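RNase NGR3 (Nicotiana glutinosa, PDB 1VD1) probably cleaves RNA as an endoribonuclease of the T2 family, with two bound adenosine monophosphates marking its nucleotide sites. Local coordinates at residues Y160-V165 / Q172-Y177; F13-P18 / K121-L126; F40-L45 / K78-L83; D7-Y12 / N48-K53. All blocks are in the same frame, centred on the assembly; numbering follows the deposited sequence.

From the N terminus, residues 7-12 lead into strand 10-16, and interaction 4 closes the first loop by pairing them with 48-53, the last residue of strand 41-48 and the loop after it. The same N-terminal strand continues into interaction 2, whose wide loop ends where helices 109-123 and 125-130 meet. Nested inside that loop is interaction 3, which joins strand 41-48 to the end of helix 73-79; it crosses interaction 4, and interactions 2 and 4 cross as well. Interaction 1 follows in series, a hairpin of strands 160-165 and 171-181. All four reach one antiparallel sheet. Interactions 1, 2 and 3 converge on AMP of chain C, while interaction 4 holds AMP of chain B.

Interaction 1 of 4, residues Y160-V165 / Q172-Y177; sequences YIECNV and QIYQVY. With AMP (adenosine monophosphate), chain C.
Strands Y160-V165 and Q172-Y177 run antiparallel with their short axes at 138°, and a classic beta bulge puts both Y174 and Q175 opposite E162, whose O accepts from Y174 N at 2.8 Å and Q175 N at 3.0 Å. The E162 side chain is fully extended, with CG anti to the backbone N (chi1 -179°), and this carries OE1 between two donors. Y177 OH gives it a 2.8 Å bond and Q175 NE2 a 2.9 Å one, from opposite faces of the carboxylate plane. Next along, the Y160 ring turns its edge to the face of Y177 in an offset edge-to-face pair, planes 71° apart. Y174 is sandwiched between Q175 CG and N164 OD1, the latter 3.5 Å above the ring, and its OH donates to O3P of AMP (chain C) at 3.0 Å. Q175 OE1 bonds H43 ND1, linking the bulge to the predicted active site. Strand 10-16 flanks the hairpin along 171-181, strand 202-205 packs against I173, and a C163-C199 disulfide secures the first strand.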
# COMPACT_ATOMS: atom_id res chain seq x y z
N TYR A 160 -2.51 8.44 6.58
CA TYR A 160 -1.90 8.07 7.85
C TYR A 160 -0.56 7.49 7.38
O TYR A 160 -0.53 6.72 6.43
CB TYR A 160 -2.69 6.97 8.55
CG TYR A 160 -1.91 6.34 9.68
CD1 TYR A 160 -1.70 7.02 10.88
CD2 TYR A 160 -1.32 5.09 9.53
CE1 TYR A 160 -0.92 6.47 11.90
CE2 TYR A 160 -0.54 4.53 10.53
CZ TYR A 160 -0.35 5.23 11.71
OH TYR A 160 0.44 4.69 12.71
N ILE A 161 0.53 7.87 8.03
CA ILE A 161 1.85 7.38 7.65
C ILE A 161 2.38 6.38 8.67
O ILE A 161 2.44 6.66 9.86
CB ILE A 161 2.88 8.52 7.54
CG1 ILE A 161 2.34 9.63 6.63
CG2 ILE A 161 4.21 7.97 7.04
CD1 ILE A 161 2.06 9.21 5.19
N GLU A 162 2.78 5.20 8.19
CA GLU A 162 3.34 4.18 9.05
C GLU A 162 4.85 4.19 8.82
O GLU A 162 5.30 4.16 7.68
CB GLU A 162 2.78 2.80 8.69
CG GLU A 162 3.32 1.68 9.59
CD GLU A 162 2.82 0.30 9.20
OE1 GLU A 162 1.89 0.21 8.38
OE2 GLU A 162 3.37 -0.69 9.72
N CYS A 163 5.61 4.26 9.90
CA CYS A 163 7.06 4.27 9.81
C CYS A 163 7.68 3.03 10.44
O CYS A 163 7.14 2.47 11.40
CB CYS A 163 7.63 5.51 10.51
SG CYS A 163 7.25 7.06 9.63
N ASN A 164 8.79 2.58 9.88
CA ASN A 164 9.52 1.46 10.46
C ASN A 164 10.96 1.93 10.60
O ASN A 164 11.23 3.13 10.46
CB ASN A 164 9.41 0.18 9.61
CG ASN A 164 10.01 0.31 8.23
OD1 ASN A 164 10.18 -0.69 7.53
ND2 ASN A 164 10.33 1.53 7.83
N VAL A 165 11.89 1.02 10.87
CA VAL A 165 13.27 1.44 11.04
C VAL A 165 14.25 0.60 10.23
O VAL A 165 14.14 -0.62 10.18
CB VAL A 165 13.67 1.37 12.53
CG1 VAL A 165 15.13 1.76 12.71
CG2 VAL A 165 12.78 2.28 13.35
N GLN A 172 11.93 5.71 9.01
CA GLN A 172 11.62 5.97 7.61
C GLN A 172 10.16 5.75 7.28
O GLN A 172 9.46 5.01 7.97
CB GLN A 172 12.46 5.04 6.73
CG GLN A 172 12.18 3.57 7.02
CD GLN A 172 13.13 2.61 6.33
OE1 GLN A 172 12.97 1.39 6.40
NE2 GLN A 172 14.14 3.15 5.66
N ILE A 173 9.70 6.40 6.21
CA ILE A 173 8.32 6.24 5.75
C ILE A 173 8.23 4.84 5.16
O ILE A 173 8.97 4.48 4.25
CB ILE A 173 7.96 7.29 4.67
CG1 ILE A 173 6.52 7.04 4.18
CG2 ILE A 173 8.95 7.23 3.50
CD1 ILE A 173 5.98 8.11 3.26
N TYR A 174 7.32 4.03 5.70
CA TYR A 174 7.17 2.65 5.25
C TYR A 174 5.87 2.42 4.50
O TYR A 174 5.89 1.93 3.37
CB TYR A 174 7.26 1.73 6.47
CG TYR A 174 6.94 0.28 6.20
CD1 TYR A 174 7.52 -0.41 5.13
CD2 TYR A 174 6.05 -0.42 7.03
CE1 TYR A 174 7.23 -1.76 4.90
CE2 TYR A 174 5.75 -1.75 6.80
CZ TYR A 174 6.34 -2.42 5.74
OH TYR A 174 6.03 -3.74 5.52
N GLN A 175 4.75 2.77 5.11
CA GLN A 175 3.46 2.61 4.44
C GLN A 175 2.57 3.84 4.54
O GLN A 175 2.66 4.61 5.50
CB GLN A 175 2.74 1.37 4.95
CG GLN A 175 3.44 0.10 4.50
CD GLN A 175 2.63 -1.16 4.76
OE1 GLN A 175 2.61 -2.06 3.92
NE2 GLN A 175 1.98 -1.22 5.91
N VAL A 176 1.72 4.02 3.54
CA VAL A 176 0.81 5.15 3.48
C VAL A 176 -0.62 4.66 3.40
O VAL A 176 -0.99 3.91 2.49
CB VAL A 176 1.13 6.06 2.27
CG1 VAL A 176 0.13 7.21 2.18
CG2 VAL A 176 2.55 6.58 2.38
N TYR A 177 -1.44 5.08 4.36
CA TYR A 177 -2.83 4.68 4.42
C TYR A 177 -3.76 5.79 3.98
O TYR A 177 -3.66 6.92 4.45
CB TYR A 177 -3.24 4.29 5.85
CG TYR A 177 -2.59 3.04 6.38
CD1 TYR A 177 -1.22 2.98 6.62
CD2 TYR A 177 -3.36 1.92 6.69
CE1 TYR A 177 -0.62 1.85 7.15
CE2 TYR A 177 -2.77 0.77 7.23
CZ TYR A 177 -1.40 0.75 7.45
OH TYR A 177 -0.81 -0.38 8.00
P AMP C . 4.05 -5.72 7.89
O1P AMP C . 3.72 -5.11 9.19
O2P AMP C . 5.50 -6.07 7.77
O3P AMP C . 3.57 -4.87 6.72
O5' AMP C . 3.20 -7.13 7.91
C5' AMP C . 2.58 -7.61 6.68
C4' AMP C . 3.10 -9.06 6.40
O4' AMP C . 3.16 -9.23 4.93
C3' AMP C . 4.64 -9.36 7.00
O3' AMP C . 4.61 -10.81 7.43
C2' AMP C . 5.51 -9.05 5.69
O2' AMP C . 6.65 -9.88 5.53
C1' AMP C . 4.51 -9.31 4.44
N9 AMP C . 4.69 -8.28 3.40
C8 AMP C . 4.56 -6.88 3.51
N7 AMP C . 4.93 -6.14 2.44
C5 AMP C . 5.23 -7.18 1.56
C6 AMP C . 5.71 -7.14 0.22
N6 AMP C . 5.94 -5.92 -0.37
N1 AMP C . 5.92 -8.39 -0.38
C2 AMP C . 5.62 -9.56 0.22
N3 AMP C . 5.17 -9.69 1.48
C4 AMP C . 5.03 -8.48 2.10

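Interaction 2 of 4, residues F13-P18 / K121-L126; sequences FVQQWP and KKSNLL. With AMP (adenosine monophosphate), chain C.
S123 OG is gripped from several directions: Q15 NE2 donates to it at 2.9 Å, and its single proton can serve the carbonyl of F119 or of R120 in its own helix, or be shared between them. The other end of the Q15 amide is held too, because a water gives a proton to Q15 OE1 at 2.8 Å and takes one from L125 N at 3.0 Å. With both ends occupied, the rotation of this buried amide is fixed. L125 comes from the opposite direction and lays its CD1 against the amide, 3.4 Å from Q15 NE2 and 3.5 Å from Q15 CD. Further along, a chi1 of -177° swings the W17 indole away from its own N and toward the second helix, where CH2 touches L126 CD1 at 4.1 Å. W17 NE1 is bonded to P206 O. Strand 10-16 lies between strands 41-48 and 171-181, and through Q15, and through W17 just beyond its end, it meets the junction where helix 109-123 breaks at N124 and helix 125-130 begins.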
# COMPACT_ATOMS: atom_id res chain seq x y z
N PHE A 13 -6.72 1.81 1.95
CA PHE A 13 -5.95 1.52 0.74
C PHE A 13 -4.53 1.74 1.23
O PHE A 13 -4.14 2.85 1.59
CB PHE A 13 -6.27 2.47 -0.42
CG PHE A 13 -5.42 2.23 -1.64
CD1 PHE A 13 -5.26 0.95 -2.15
CD2 PHE A 13 -4.75 3.29 -2.25
CE1 PHE A 13 -4.44 0.72 -3.27
CE2 PHE A 13 -3.94 3.08 -3.36
CZ PHE A 13 -3.78 1.78 -3.87
N VAL A 14 -3.77 0.66 1.28
CA VAL A 14 -2.42 0.71 1.81
C VAL A 14 -1.33 0.55 0.77
O VAL A 14 -1.29 -0.44 0.04
CB VAL A 14 -2.25 -0.38 2.90
CG1 VAL A 14 -0.96 -0.17 3.67
CG2 VAL A 14 -3.46 -0.33 3.84
N GLN A 15 -0.46 1.56 0.70
CA GLN A 15 0.66 1.53 -0.23
C GLN A 15 1.93 1.42 0.60
O GLN A 15 1.94 1.73 1.79
CB GLN A 15 0.69 2.80 -1.08
CG GLN A 15 -0.55 2.93 -1.94
CD GLN A 15 -0.54 4.19 -2.78
OE1 GLN A 15 0.23 4.32 -3.73
NE2 GLN A 15 -1.39 5.13 -2.41
N GLN A 16 3.00 1.00 -0.04
CA GLN A 16 4.25 0.80 0.66
C GLN A 16 5.40 1.40 -0.14
O GLN A 16 5.30 1.60 -1.35
CB GLN A 16 4.45 -0.70 0.84
CG GLN A 16 5.75 -1.15 1.46
CD GLN A 16 5.78 -2.66 1.63
OE1 GLN A 16 5.07 -3.21 2.46
NE2 GLN A 16 6.59 -3.33 0.81
N TRP A 17 6.48 1.73 0.56
CA TRP A 17 7.68 2.26 -0.09
C TRP A 17 8.59 1.04 -0.12
O TRP A 17 9.13 0.63 0.90
CB TRP A 17 8.29 3.38 0.76
CG TRP A 17 9.48 4.01 0.11
CD1 TRP A 17 10.74 4.10 0.62
CD2 TRP A 17 9.53 4.64 -1.18
NE1 TRP A 17 11.58 4.73 -0.28
CE2 TRP A 17 10.85 5.07 -1.39
CE3 TRP A 17 8.57 4.87 -2.18
CZ2 TRP A 17 11.25 5.72 -2.56
CZ3 TRP A 17 8.97 5.52 -3.34
CH2 TRP A 17 10.30 5.94 -3.52
N PRO A 18 8.77 0.43 -1.31
CA PRO A 18 9.62 -0.75 -1.43
C PRO A 18 10.97 -0.67 -0.73
O PRO A 18 11.39 -1.61 -0.06
CB PRO A 18 9.75 -0.94 -2.94
CG PRO A 18 8.45 -0.42 -3.44
CD PRO A 18 8.27 0.85 -2.63
N LYS A 121 -2.73 4.78 -8.74
CA LYS A 121 -2.50 5.79 -9.77
C LYS A 121 -3.13 7.13 -9.41
O LYS A 121 -2.51 8.18 -9.58
CB LYS A 121 -3.04 5.29 -11.11
CG LYS A 121 -2.71 6.18 -12.30
CD LYS A 121 -2.00 5.39 -13.40
CE LYS A 121 -2.82 4.19 -13.86
NZ LYS A 121 -2.10 3.36 -14.86
N LYS A 122 -4.36 7.10 -8.92
CA LYS A 122 -5.06 8.33 -8.54
C LYS A 122 -4.33 9.08 -7.43
O LYS A 122 -4.15 10.30 -7.51
CB LYS A 122 -6.49 8.03 -8.08
CG LYS A 122 -7.42 7.53 -9.17
CD LYS A 122 -8.82 7.29 -8.61
CE LYS A 122 -9.77 6.78 -9.69
NZ LYS A 122 -11.13 6.52 -9.14
N SER A 123 -3.92 8.36 -6.39
CA SER A 123 -3.23 8.99 -5.27
C SER A 123 -1.89 9.58 -5.68
O SER A 123 -1.43 10.55 -5.07
CB SER A 123 -3.03 7.98 -4.13
OG SER A 123 -2.14 6.95 -4.51
N ASN A 124 -1.27 9.00 -6.71
CA ASN A 124 0.01 9.45 -7.26
C ASN A 124 0.94 10.05 -6.20
O ASN A 124 1.38 11.20 -6.30
CB ASN A 124 -0.27 10.48 -8.36
CG ASN A 124 0.93 10.75 -9.23
OD1 ASN A 124 1.66 9.83 -9.61
ND2 ASN A 124 1.15 12.02 -9.57
N LEU A 125 1.27 9.24 -5.20
CA LEU A 125 2.11 9.66 -4.09
C LEU A 125 3.50 10.19 -4.44
O LEU A 125 3.85 11.30 -4.06
CB LEU A 125 2.27 8.50 -3.10
CG LEU A 125 0.99 7.95 -2.46
CD1 LEU A 125 1.37 6.84 -1.50
CD2 LEU A 125 0.24 9.05 -1.72
N LEU A 126 4.29 9.40 -5.16
CA LEU A 126 5.64 9.81 -5.51
C LEU A 126 5.69 11.19 -6.16
O LEU A 126 6.52 12.03 -5.77
CB LEU A 126 6.30 8.80 -6.45
CG LEU A 126 7.78 9.08 -6.73
CD1 LEU A 126 8.55 9.07 -5.42
CD2 LEU A 126 8.35 8.03 -7.67
P AMP C . 4.05 -5.72 7.89
O1P AMP C . 3.72 -5.11 9.19
O2P AMP C . 5.50 -6.07 7.77
O3P AMP C . 3.57 -4.87 6.72
O5' AMP C . 3.20 -7.13 7.91
C5' AMP C . 2.58 -7.61 6.68
C4' AMP C . 3.10 -9.06 6.40
O4' AMP C . 3.16 -9.23 4.93
C3' AMP C . 4.64 -9.36 7.00
O3' AMP C . 4.61 -10.81 7.43
C2' AMP C . 5.51 -9.05 5.69
O2' AMP C . 6.65 -9.88 5.53
C1' AMP C . 4.51 -9.31 4.44
N9 AMP C . 4.69 -8.28 3.40
C8 AMP C . 4.56 -6.88 3.51
N7 AMP C . 4.93 -6.14 2.44
C5 AMP C . 5.23 -7.18 1.56
C6 AMP C . 5.71 -7.14 0.22
N6 AMP C . 5.94 -5.92 -0.37
N1 AMP C . 5.92 -8.39 -0.38
C2 AMP C . 5.62 -9.56 0.22
N3 AMP C . 5.17 -9.69 1.48
C4 AMP C . 5.03 -8.48 2.10
O HOH W 1 0.93 6.28 -5.63

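Interaction 3 of 4, residues F40-L45 / K78-L83; sequences FSIHGL and KNWPSL. With AMP (adenosine monophosphate), chain C.
N79, at the end of helix 73-79, directs its carbonyl into strand 41-48: I42 N donates to N79 O at 2.8 Å, a fairly straight bond that joins the helix end and the strand backbone to backbone. W80 is the first residue to leave helical geometry; turned to chi1 -160°, its indole lies across I42 at about a right angle. I42 CG2 sits over the six-membered ring, 3.5 Å from its centroid and 10° off the normal, a clear CH-pi contact. Beyond it G44 CA reaches W80 CZ2 at 3.9 Å, while F93, W94 and F113 also meet the indole. P81 follows, its CD packing on S41 CB at 3.8 Å. A water bridge runs beside this pair: one water donates to both I42 O and P81 O, each at 2.7 Å, and so serves both carbonyls. S82 then passes the rim of the adenine of AMP (chain C), and L83 N donates to N1 of that base at 2.7 Å with an N-H...N angle of 172°. Over on the strand, H43 places a ring face near adenine N7. Such a nearly linear bond to N1 requires an acceptor there, which fits neutral adenine; guanine carries a proton on N1 and would probably have to sit differently.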
# COMPACT_ATOMS: atom_id res chain seq x y z
N PHE A 40 6.03 4.09 -5.05
CA PHE A 40 5.17 3.45 -4.05
C PHE A 40 4.43 2.29 -4.70
O PHE A 40 3.97 2.40 -5.84
CB PHE A 40 4.16 4.45 -3.48
CG PHE A 40 4.77 5.43 -2.52
CD1 PHE A 40 5.38 6.60 -2.99
CD2 PHE A 40 4.76 5.18 -1.15
CE1 PHE A 40 5.98 7.49 -2.11
CE2 PHE A 40 5.36 6.08 -0.26
CZ PHE A 40 5.97 7.23 -0.75
N SER A 41 4.33 1.19 -3.98
CA SER A 41 3.65 0.01 -4.48
C SER A 41 2.40 -0.27 -3.66
O SER A 41 2.16 0.36 -2.63
CB SER A 41 4.58 -1.20 -4.41
OG SER A 41 4.95 -1.46 -3.06
N ILE A 42 1.59 -1.22 -4.12
CA ILE A 42 0.37 -1.57 -3.41
C ILE A 42 0.65 -2.68 -2.41
O ILE A 42 1.39 -3.62 -2.70
CB ILE A 42 -0.71 -2.07 -4.39
CG1 ILE A 42 -1.03 -0.97 -5.42
CG2 ILE A 42 -1.97 -2.49 -3.63
CD1 ILE A 42 -1.80 -1.48 -6.63
N HIS A 43 0.09 -2.56 -1.21
CA HIS A 43 0.22 -3.65 -0.26
C HIS A 43 -1.16 -4.30 -0.28
O HIS A 43 -1.30 -5.49 -0.54
CB HIS A 43 0.55 -3.17 1.16
CG HIS A 43 0.68 -4.30 2.14
ND1 HIS A 43 1.25 -4.14 3.39
CD2 HIS A 43 0.30 -5.60 2.07
CE1 HIS A 43 1.21 -5.28 4.04
NE2 HIS A 43 0.64 -6.19 3.26
N GLY A 44 -2.20 -3.50 -0.04
CA GLY A 44 -3.54 -4.05 -0.08
C GLY A 44 -4.68 -3.06 -0.05
O GLY A 44 -4.49 -1.86 0.15
N LEU A 45 -5.88 -3.59 -0.28
CA LEU A 45 -7.12 -2.81 -0.27
C LEU A 45 -7.93 -3.59 0.75
O LEU A 45 -8.44 -4.68 0.46
CB LEU A 45 -7.78 -2.86 -1.65
CG LEU A 45 -9.10 -2.10 -1.81
CD1 LEU A 45 -8.92 -0.65 -1.36
CD2 LEU A 45 -9.55 -2.17 -3.27
N LYS A 78 4.53 -5.11 -11.39
CA LYS A 78 5.29 -3.87 -11.22
C LYS A 78 4.74 -2.95 -10.14
O LYS A 78 5.50 -2.29 -9.44
CB LYS A 78 5.35 -3.11 -12.55
CG LYS A 78 6.17 -3.82 -13.62
CD LYS A 78 7.60 -4.03 -13.15
CE LYS A 78 8.40 -4.87 -14.15
NZ LYS A 78 9.79 -5.10 -13.67
N ASN A 79 3.41 -2.92 -10.00
CA ASN A 79 2.78 -2.04 -9.01
C ASN A 79 2.37 -2.73 -7.71
O ASN A 79 2.08 -2.05 -6.72
CB ASN A 79 1.55 -1.35 -9.64
CG ASN A 79 1.91 -0.51 -10.86
OD1 ASN A 79 2.96 0.13 -10.91
ND2 ASN A 79 1.02 -0.50 -11.85
N TRP A 80 2.35 -4.06 -7.70
CA TRP A 80 1.96 -4.82 -6.50
C TRP A 80 2.91 -6.00 -6.35
O TRP A 80 2.48 -7.14 -6.17
CB TRP A 80 0.54 -5.35 -6.66
CG TRP A 80 -0.16 -5.72 -5.38
CD1 TRP A 80 0.41 -6.18 -4.23
CD2 TRP A 80 -1.57 -5.68 -5.14
NE1 TRP A 80 -0.56 -6.42 -3.28
CE2 TRP A 80 -1.78 -6.13 -3.82
CE3 TRP A 80 -2.68 -5.32 -5.92
CZ2 TRP A 80 -3.06 -6.22 -3.25
CZ3 TRP A 80 -3.94 -5.40 -5.36
CH2 TRP A 80 -4.12 -5.85 -4.04
N PRO A 81 4.22 -5.73 -6.41
CA PRO A 81 5.21 -6.81 -6.28
C PRO A 81 5.30 -7.43 -4.90
O PRO A 81 4.92 -6.82 -3.89
CB PRO A 81 6.51 -6.10 -6.64
CG PRO A 81 6.31 -4.75 -6.01
CD PRO A 81 4.89 -4.42 -6.48
N SER A 82 5.78 -8.67 -4.86
CA SER A 82 6.01 -9.36 -3.60
C SER A 82 7.50 -9.19 -3.39
O SER A 82 8.28 -9.44 -4.31
CB SER A 82 5.68 -10.85 -3.69
OG SER A 82 6.08 -11.51 -2.50
N LEU A 83 7.91 -8.76 -2.21
CA LEU A 83 9.32 -8.56 -1.93
C LEU A 83 9.82 -9.63 -0.96
O LEU A 83 10.97 -9.58 -0.51
CB LEU A 83 9.55 -7.18 -1.32
CG LEU A 83 9.14 -5.99 -2.21
CD1 LEU A 83 9.35 -4.68 -1.46
CD2 LEU A 83 9.96 -6.01 -3.49
P AMP C . 4.05 -5.72 7.89
O1P AMP C . 3.72 -5.11 9.19
O2P AMP C . 5.50 -6.07 7.77
O3P AMP C . 3.57 -4.87 6.72
O5' AMP C . 3.20 -7.13 7.91
C5' AMP C . 2.58 -7.61 6.68
C4' AMP C . 3.10 -9.06 6.40
O4' AMP C . 3.16 -9.23 4.93
C3' AMP C . 4.64 -9.36 7.00
O3' AMP C . 4.61 -10.81 7.43
C2' AMP C . 5.51 -9.05 5.69
O2' AMP C . 6.65 -9.88 5.53
C1' AMP C . 4.51 -9.31 4.44
N9 AMP C . 4.69 -8.28 3.40
C8 AMP C . 4.56 -6.88 3.51
N7 AMP C . 4.93 -6.14 2.44
C5 AMP C . 5.23 -7.18 1.56
C6 AMP C . 5.71 -7.14 0.22
N6 AMP C . 5.94 -5.92 -0.37
N1 AMP C . 5.92 -8.39 -0.38
C2 AMP C . 5.62 -9.56 0.22
N3 AMP C . 5.17 -9.69 1.48
C4 AMP C . 5.03 -8.48 2.10
O HOH W 2 5.02 0.50 -7.77
O HOH W 3 3.86 -4.46 -3.22

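Interaction 4 of 4, residues D7-Y12 / N48-K53; sequences DFDFFY and NYENGK. With AMP (adenosine monophosphate), chain B.
N48 lies alongside F10 and sets its CB over the face of that ring, 4.0 Å from the centroid, while its OD1 comes within 3.5 Å of Y12 CD1. The same OD1 accepts from N6 of AMP (chain B) at 2.7 Å. F10 turns an edge to Y12, its CE1 standing over the centre of one face of the Y12 ring. F10 reaches N48 because its CG sits between the backbone N and the carbonyl carbon (chi1 65°). Behind these side chains the backbones are tied: N48 N donates to F10 O at 2.7 Å, and N48 O takes D9 N at 3.0 Å and F10 N at 3.2 Å. Further out, E50 N bonds D9 OD1 on its anti lone pair at 2.6 Å, pinning the start of the type I turn Y49-G52. N51 closes an Asx turn onto K53 N. D9 and F10, both facing N48, make a classic beta bulge, here presenting an asparagine to the adenine in the second nucleotide site, which H96, K100 and H101 complete by hydrogen bonds to the AMP.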
# COMPACT_ATOMS: atom_id res chain seq x y z
N ASP A 7 -20.94 -6.91 4.45
CA ASP A 7 -20.99 -5.45 4.59
C ASP A 7 -19.91 -4.94 5.54
O ASP A 7 -19.54 -5.61 6.50
CB ASP A 7 -22.37 -5.02 5.11
CG ASP A 7 -22.56 -3.52 5.08
OD1 ASP A 7 -23.51 -3.03 5.73
OD2 ASP A 7 -21.78 -2.83 4.39
N PHE A 8 -19.42 -3.74 5.26
CA PHE A 8 -18.39 -3.11 6.08
C PHE A 8 -18.53 -1.60 5.94
O PHE A 8 -19.45 -1.13 5.26
CB PHE A 8 -17.00 -3.59 5.66
CG PHE A 8 -16.74 -3.46 4.19
CD1 PHE A 8 -16.01 -2.38 3.70
CD2 PHE A 8 -17.22 -4.42 3.30
CE1 PHE A 8 -15.77 -2.25 2.33
CE2 PHE A 8 -16.99 -4.30 1.94
CZ PHE A 8 -16.26 -3.21 1.45
N ASP A 9 -17.63 -0.85 6.55
CA ASP A 9 -17.74 0.60 6.52
C ASP A 9 -16.92 1.36 5.49
O ASP A 9 -17.42 2.30 4.87
CB ASP A 9 -17.44 1.13 7.92
CG ASP A 9 -18.40 0.59 8.96
OD1 ASP A 9 -17.97 0.33 10.11
OD2 ASP A 9 -19.60 0.42 8.64
N PHE A 10 -15.66 0.97 5.31
CA PHE A 10 -14.78 1.65 4.36
C PHE A 10 -13.57 0.77 4.09
O PHE A 10 -13.43 -0.30 4.69
CB PHE A 10 -14.28 2.97 4.96
CG PHE A 10 -13.40 2.80 6.18
CD1 PHE A 10 -12.02 2.71 6.05
CD2 PHE A 10 -13.95 2.72 7.46
CE1 PHE A 10 -11.19 2.55 7.17
CE2 PHE A 10 -13.14 2.56 8.58
CZ PHE A 10 -11.75 2.47 8.44
N PHE A 11 -12.71 1.22 3.17
CA PHE A 11 -11.48 0.50 2.83
C PHE A 11 -10.25 1.28 3.26
O PHE A 11 -10.21 2.50 3.15
CB PHE A 11 -11.26 0.32 1.32
CG PHE A 11 -12.18 -0.64 0.64
CD1 PHE A 11 -13.37 -0.20 0.05
CD2 PHE A 11 -11.81 -1.97 0.47
CE1 PHE A 11 -14.15 -1.06 -0.70
CE2 PHE A 11 -12.59 -2.85 -0.29
CZ PHE A 11 -13.77 -2.39 -0.88
N TYR A 12 -9.23 0.57 3.73
CA TYR A 12 -7.96 1.22 3.98
C TYR A 12 -7.25 0.84 2.67
O TYR A 12 -7.26 -0.34 2.31
CB TYR A 12 -7.20 0.58 5.13
CG TYR A 12 -7.44 1.22 6.47
CD1 TYR A 12 -7.70 0.43 7.59
CD2 TYR A 12 -7.41 2.60 6.61
CE1 TYR A 12 -7.93 1.02 8.83
CE2 TYR A 12 -7.62 3.20 7.85
CZ TYR A 12 -7.88 2.39 8.95
OH TYR A 12 -8.12 2.96 10.18
N ASN A 48 -12.86 -2.58 6.08
CA ASN A 48 -12.66 -2.31 7.50
C ASN A 48 -13.94 -1.79 8.15
O ASN A 48 -14.86 -1.33 7.46
CB ASN A 48 -11.56 -1.24 7.63
CG ASN A 48 -10.71 -1.39 8.88
OD1 ASN A 48 -9.72 -2.12 8.88
ND2 ASN A 48 -11.09 -0.69 9.95
N TYR A 49 -13.99 -1.86 9.48
CA TYR A 49 -15.13 -1.37 10.26
C TYR A 49 -14.68 -0.11 10.99
O TYR A 49 -13.51 0.03 11.34
CB TYR A 49 -15.57 -2.39 11.30
CG TYR A 49 -16.06 -3.71 10.76
CD1 TYR A 49 -15.60 -4.91 11.32
CD2 TYR A 49 -17.00 -3.77 9.74
CE1 TYR A 49 -16.07 -6.13 10.87
CE2 TYR A 49 -17.48 -5.01 9.28
CZ TYR A 49 -17.01 -6.18 9.85
OH TYR A 49 -17.47 -7.40 9.43
N GLU A 50 -15.62 0.79 11.24
CA GLU A 50 -15.28 2.02 11.95
C GLU A 50 -14.89 1.74 13.40
O GLU A 50 -14.30 2.60 14.06
CB GLU A 50 -16.46 3.00 11.90
CG GLU A 50 -16.86 3.38 10.48
CD GLU A 50 -17.68 4.65 10.41
OE1 GLU A 50 -18.21 5.07 11.46
OE2 GLU A 50 -17.79 5.24 9.32
N ASN A 51 -15.19 0.55 13.90
CA ASN A 51 -14.83 0.22 15.28
C ASN A 51 -13.39 -0.30 15.39
O ASN A 51 -12.98 -0.78 16.45
CB ASN A 51 -15.80 -0.79 15.89
CG ASN A 51 -15.79 -2.13 15.17
OD1 ASN A 51 -14.82 -2.50 14.51
ND2 ASN A 51 -16.89 -2.87 15.31
N GLY A 52 -12.64 -0.21 14.30
CA GLY A 52 -11.26 -0.66 14.33
C GLY A 52 -11.02 -2.11 13.96
O GLY A 52 -9.87 -2.51 13.74
N LYS A 53 -12.07 -2.91 13.91
CA LYS A 53 -11.93 -4.31 13.54
C LYS A 53 -12.22 -4.43 12.05
O LYS A 53 -12.57 -3.44 11.41
CB LYS A 53 -12.91 -5.17 14.35
CG LYS A 53 -12.66 -5.11 15.85
CD LYS A 53 -13.70 -5.92 16.63
CE LYS A 53 -13.44 -5.83 18.13
NZ LYS A 53 -14.47 -6.55 18.93
P AMP B . -2.22 -8.61 5.43
O1P AMP B . -1.54 -9.91 5.28
O2P AMP B . -3.61 -8.73 5.97
O3P AMP B . -2.17 -7.78 4.15
O5' AMP B . -1.30 -7.86 6.56
C5' AMP B . -1.52 -6.48 6.89
C4' AMP B . -1.00 -6.25 8.33
O4' AMP B . -1.84 -5.21 8.95
C3' AMP B . -1.09 -7.61 9.30
O3' AMP B . 0.15 -7.55 10.17
C2' AMP B . -2.48 -7.34 10.07
O2' AMP B . -2.44 -7.59 11.46
C1' AMP B . -2.83 -5.77 9.84
N9 AMP B . -4.16 -5.59 9.20
C8 AMP B . -4.83 -6.44 8.30
N7 AMP B . -6.02 -6.03 7.83
C5 AMP B . -6.12 -4.82 8.51
C6 AMP B . -7.13 -3.84 8.49
N6 AMP B . -8.24 -4.05 7.69
N1 AMP B . -6.92 -2.72 9.32
C2 AMP B . -5.81 -2.56 10.08
N3 AMP B . -4.80 -3.46 10.17
C4 AMP B . -5.00 -4.54 9.36
O HOH W 4 -17.23 4.95 6.79